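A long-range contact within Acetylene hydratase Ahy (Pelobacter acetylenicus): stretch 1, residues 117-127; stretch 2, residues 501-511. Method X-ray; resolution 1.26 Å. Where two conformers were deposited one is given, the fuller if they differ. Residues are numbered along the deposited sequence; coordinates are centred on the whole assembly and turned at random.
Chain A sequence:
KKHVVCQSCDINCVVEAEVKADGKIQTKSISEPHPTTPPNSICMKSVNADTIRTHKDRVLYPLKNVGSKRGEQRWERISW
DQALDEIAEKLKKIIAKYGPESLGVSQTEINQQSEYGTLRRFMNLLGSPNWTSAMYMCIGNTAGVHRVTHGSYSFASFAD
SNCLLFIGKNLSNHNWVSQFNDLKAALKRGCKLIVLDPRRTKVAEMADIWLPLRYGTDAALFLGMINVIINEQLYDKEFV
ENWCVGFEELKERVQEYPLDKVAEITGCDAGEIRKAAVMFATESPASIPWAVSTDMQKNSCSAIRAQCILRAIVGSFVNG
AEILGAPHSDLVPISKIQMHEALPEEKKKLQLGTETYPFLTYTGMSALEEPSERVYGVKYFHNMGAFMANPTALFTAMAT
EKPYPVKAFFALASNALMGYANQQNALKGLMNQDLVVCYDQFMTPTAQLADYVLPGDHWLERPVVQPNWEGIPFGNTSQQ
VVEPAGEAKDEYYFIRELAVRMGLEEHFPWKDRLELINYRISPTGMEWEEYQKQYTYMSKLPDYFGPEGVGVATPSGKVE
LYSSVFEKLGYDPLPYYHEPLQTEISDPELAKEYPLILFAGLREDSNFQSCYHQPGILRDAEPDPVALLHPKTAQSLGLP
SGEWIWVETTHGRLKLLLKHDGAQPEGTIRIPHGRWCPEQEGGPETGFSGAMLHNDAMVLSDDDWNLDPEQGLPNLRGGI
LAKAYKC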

# COMPACT_ATOMS: atom_id res chain seq x y z
N GLY A 117 12.07 -12.01 4.54
CA GLY A 117 12.20 -11.73 5.98
C GLY A 117 13.58 -11.29 6.42
O GLY A 117 13.76 -10.86 7.58
N THR A 118 14.56 -11.39 5.52
CA THR A 118 15.92 -11.08 5.92
C THR A 118 16.18 -9.58 6.11
O THR A 118 17.14 -9.23 6.78
CB THR A 118 16.97 -11.68 4.96
OG1 THR A 118 16.82 -11.15 3.65
CG2 THR A 118 16.86 -13.21 4.94
N LEU A 119 15.32 -8.71 5.56
CA LEU A 119 15.50 -7.30 5.79
C LEU A 119 15.22 -6.93 7.24
O LEU A 119 16.04 -6.31 7.88
CB LEU A 119 14.67 -6.49 4.77
CG LEU A 119 14.80 -4.96 4.83
CD1 LEU A 119 13.96 -4.26 5.93
CD2 LEU A 119 16.27 -4.47 4.84
N ARG A 120 14.06 -7.33 7.75
CA ARG A 120 13.80 -7.03 9.17
C ARG A 120 14.74 -7.86 10.06
O ARG A 120 15.11 -7.41 11.14
CB ARG A 120 12.34 -7.27 9.58
CG ARG A 120 11.38 -6.32 8.90
CD ARG A 120 11.56 -4.84 9.24
NE ARG A 120 11.30 -4.42 10.63
CZ ARG A 120 10.09 -4.07 11.06
NH1 ARG A 120 9.00 -4.21 10.31
NH2 ARG A 120 9.98 -3.66 12.33
N ARG A 121 15.15 -9.05 9.60
CA ARG A 121 16.16 -9.84 10.31
C ARG A 121 17.40 -8.99 10.56
O ARG A 121 17.89 -8.87 11.69
CB ARG A 121 16.46 -11.11 9.54
CG ARG A 121 17.39 -12.10 10.22
CD ARG A 121 17.57 -13.28 9.28
NE ARG A 121 18.36 -14.37 9.85
CZ ARG A 121 17.84 -15.43 10.49
NH1 ARG A 121 16.51 -15.53 10.67
NH2 ARG A 121 18.65 -16.38 10.98
N PHE A 122 17.92 -8.39 9.50
CA PHE A 122 19.07 -7.52 9.60
C PHE A 122 18.84 -6.35 10.54
O PHE A 122 19.66 -6.08 11.42
CB PHE A 122 19.42 -7.00 8.18
CG PHE A 122 20.46 -5.92 8.15
CD1 PHE A 122 21.80 -6.23 8.34
CD2 PHE A 122 20.11 -4.60 7.91
CE1 PHE A 122 22.76 -5.24 8.36
CE2 PHE A 122 21.08 -3.60 7.88
CZ PHE A 122 22.40 -3.93 8.11
N MET A 123 17.71 -5.65 10.37
CA MET A 123 17.43 -4.51 11.22
C MET A 123 17.31 -4.94 12.69
O MET A 123 17.78 -4.22 13.57
CB MET A 123 16.15 -3.80 10.81
CG MET A 123 16.28 -3.15 9.42
SD MET A 123 14.79 -2.18 9.03
CE MET A 123 15.04 -0.74 10.11
N ASN A 124 16.68 -6.09 12.94
CA ASN A 124 16.45 -6.55 14.32
C ASN A 124 17.73 -6.98 14.99
O ASN A 124 17.89 -6.75 16.18
CB ASN A 124 15.37 -7.64 14.31
CG ASN A 124 13.99 -7.06 14.05
OD1 ASN A 124 13.75 -5.88 14.31
ND2 ASN A 124 13.06 -7.88 13.55
N LEU A 125 18.66 -7.51 14.21
CA LEU A 125 19.98 -7.84 14.73
C LEU A 125 20.82 -6.58 14.96
O LEU A 125 21.59 -6.53 15.92
CB LEU A 125 20.73 -8.81 13.79
CG LEU A 125 20.09 -10.19 13.75
CD1 LEU A 125 20.54 -10.97 12.56
CD2 LEU A 125 20.46 -10.98 15.04
N LEU A 126 20.72 -5.59 14.09
CA LEU A 126 21.44 -4.35 14.35
C LEU A 126 20.88 -3.60 15.55
O LEU A 126 21.64 -2.98 16.31
CB LEU A 126 21.35 -3.41 13.16
CG LEU A 126 22.26 -3.55 11.95
CD1 LEU A 126 22.03 -2.31 11.07
CD2 LEU A 126 23.76 -3.69 12.25
N GLY A 127 19.55 -3.65 15.72
CA GLY A 127 18.83 -2.99 16.82
C GLY A 127 17.98 -1.83 16.38
O GLY A 127 17.61 -1.00 17.20
N ARG A 501 29.41 -7.59 6.69
CA ARG A 501 30.30 -6.49 7.08
C ARG A 501 29.97 -5.88 8.42
O ARG A 501 30.83 -5.29 9.06
CB ARG A 501 30.32 -5.42 5.99
CG ARG A 501 30.97 -5.88 4.69
CD ARG A 501 30.61 -4.93 3.55
NE ARG A 501 31.38 -5.15 2.33
CZ ARG A 501 31.15 -6.13 1.45
NH1 ARG A 501 30.14 -7.01 1.64
NH2 ARG A 501 31.91 -6.22 0.37
N MET A 502 28.72 -6.01 8.84
CA MET A 502 28.28 -5.51 10.14
C MET A 502 28.50 -6.53 11.26
O MET A 502 28.10 -6.28 12.39
CB MET A 502 26.79 -5.08 10.08
CG MET A 502 26.51 -3.94 9.05
SD MET A 502 27.51 -2.44 9.28
CE MET A 502 26.75 -1.75 10.79
N GLY A 503 29.09 -7.68 10.92
CA GLY A 503 29.45 -8.71 11.91
C GLY A 503 28.39 -9.77 12.18
O GLY A 503 28.45 -10.50 13.18
N LEU A 504 27.40 -9.85 11.29
CA LEU A 504 26.23 -10.69 11.49
C LEU A 504 26.20 -11.96 10.61
O LEU A 504 25.14 -12.58 10.48
CB LEU A 504 24.96 -9.87 11.24
CG LEU A 504 24.81 -8.61 12.09
CD1 LEU A 504 23.63 -7.83 11.58
CD2 LEU A 504 24.63 -8.97 13.59
N GLU A 505 27.33 -12.37 10.04
CA GLU A 505 27.39 -13.51 9.14
C GLU A 505 26.73 -14.78 9.69
O GLU A 505 26.06 -15.53 8.99
CB GLU A 505 28.83 -13.81 8.73
CG GLU A 505 29.76 -14.26 9.84
CD GLU A 505 31.22 -14.32 9.37
OE1 GLU A 505 31.81 -15.41 9.42
OE2 GLU A 505 31.75 -13.27 8.92
N GLU A 506 26.91 -15.03 10.98
CA GLU A 506 26.40 -16.26 11.59
C GLU A 506 24.88 -16.37 11.50
O GLU A 506 24.33 -17.47 11.59
CB GLU A 506 26.88 -16.46 13.04
CG GLU A 506 26.53 -15.35 14.02
CD GLU A 506 27.64 -14.32 14.19
OE1 GLU A 506 27.83 -13.47 13.29
OE2 GLU A 506 28.32 -14.35 15.24
N HIS A 507 24.20 -15.23 11.36
CA HIS A 507 22.75 -15.22 11.23
C HIS A 507 22.20 -15.25 9.83
O HIS A 507 20.99 -15.29 9.64
CB HIS A 507 22.16 -14.03 12.00
CG HIS A 507 21.88 -14.38 13.43
ND1 HIS A 507 22.77 -14.12 14.45
CD2 HIS A 507 20.83 -15.00 14.00
CE1 HIS A 507 22.28 -14.57 15.59
NE2 HIS A 507 21.10 -15.12 15.35
N PHE A 508 23.10 -15.32 8.86
CA PHE A 508 22.68 -15.34 7.46
C PHE A 508 23.38 -16.47 6.72
O PHE A 508 24.25 -16.23 5.88
CB PHE A 508 22.97 -14.00 6.77
CG PHE A 508 22.16 -12.85 7.33
CD1 PHE A 508 22.57 -12.21 8.50
CD2 PHE A 508 20.95 -12.47 6.75
CE1 PHE A 508 21.82 -11.20 9.05
CE2 PHE A 508 20.22 -11.43 7.29
CZ PHE A 508 20.64 -10.81 8.46
N PRO A 509 22.98 -17.71 7.02
CA PRO A 509 23.69 -18.87 6.47
C PRO A 509 23.44 -19.08 4.98
O PRO A 509 24.25 -19.72 4.32
CB PRO A 509 23.11 -20.04 7.28
CG PRO A 509 21.76 -19.60 7.68
CD PRO A 509 21.91 -18.12 7.95
N TRP A 510 22.36 -18.52 4.47
CA TRP A 510 22.00 -18.70 3.06
C TRP A 510 22.97 -17.89 2.23
O TRP A 510 23.07 -16.68 2.39
CB TRP A 510 20.54 -18.26 2.82
CG TRP A 510 19.67 -18.74 3.91
CD1 TRP A 510 19.18 -20.01 4.08
CD2 TRP A 510 19.21 -17.97 5.03
NE1 TRP A 510 18.44 -20.07 5.25
CE2 TRP A 510 18.44 -18.83 5.84
CE3 TRP A 510 19.37 -16.64 5.42
CZ2 TRP A 510 17.83 -18.40 7.01
CZ3 TRP A 510 18.78 -16.20 6.58
CH2 TRP A 510 18.02 -17.09 7.37
N LYS A 511 23.73 -18.56 1.39
CA LYS A 511 24.81 -17.88 0.66
C LYS A 511 24.31 -16.98 -0.47
O LYS A 511 25.03 -16.07 -0.89
CB LYS A 511 25.84 -18.85 0.08
CG LYS A 511 26.54 -19.73 1.11
CD LYS A 511 27.06 -18.93 2.31
CE LYS A 511 27.60 -19.86 3.39
NZ LYS A 511 27.93 -19.10 4.63

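Residues 118-126 form a helix, confirmed by a run of i to i+4 backbone bonds from Arg 121 N to Gly 117 O (3.0 Å) through Gly 127 N to Met 123 O (2.8 Å). Stretch 2 is less regular: Gly 503 carries positive phi (91°) in a Schellman motif, and a short 3-10 segment follows at 505-507. The two stretches run roughly antiparallel, since the nearest CA pairs descend in stretch 2 as stretch 1 ascends: Thr 118 CA to Phe 508 CA is 8.1 Å, and Leu 126 CA to Met 502 CA is also 8.1 Å. At these separations no backbone-to-backbone hydrogen bond forms; mainly side chains make the contact, which buries 557 Å².

The polar link is Arg 121. Its extended side chain (chi1 to chi3 all t) brings two donors to one backbone carbonyl: NE lies 2.8 Å and NH2 2.9 Å from His 507 O, with N-H...O angles of 147° and 138°, a hydrogen-bonded pair sharing one acceptor. The guanidinium also lies against Trp 510, whose CH2 sits over one of its faces, 3.5 Å from Arg 121 CZ; the indole itself is met at its edge. Arg 121 CZ stands nearly above the Phe 508 ring, 9° off the normal, but 5.7 Å from the centroid makes any cation-pi attraction weak.

Toward the helix C-terminus the chemistry becomes apolar. Leu 125 CD2 lies 3.9 Å from the centroid of the His 507 ring and 7° off its normal, a CH-pi contact over the face; Leu 125 CD1 reaches His 507 CB at 3.5 Å and Phe 508 CE1 at 3.7 Å. Leu 504 CD1 packs against Leu 125 CB (3.8 Å), Phe 122 CD1 (4.1 Å) and Leu 126 CD2 (4.2 Å), so one methyl bridges three helix residues. Met 502 places CE 3.9 Å from Leu 126 CD2 and CG 4.0 Å from Phe 122 CE1, at the ring edge.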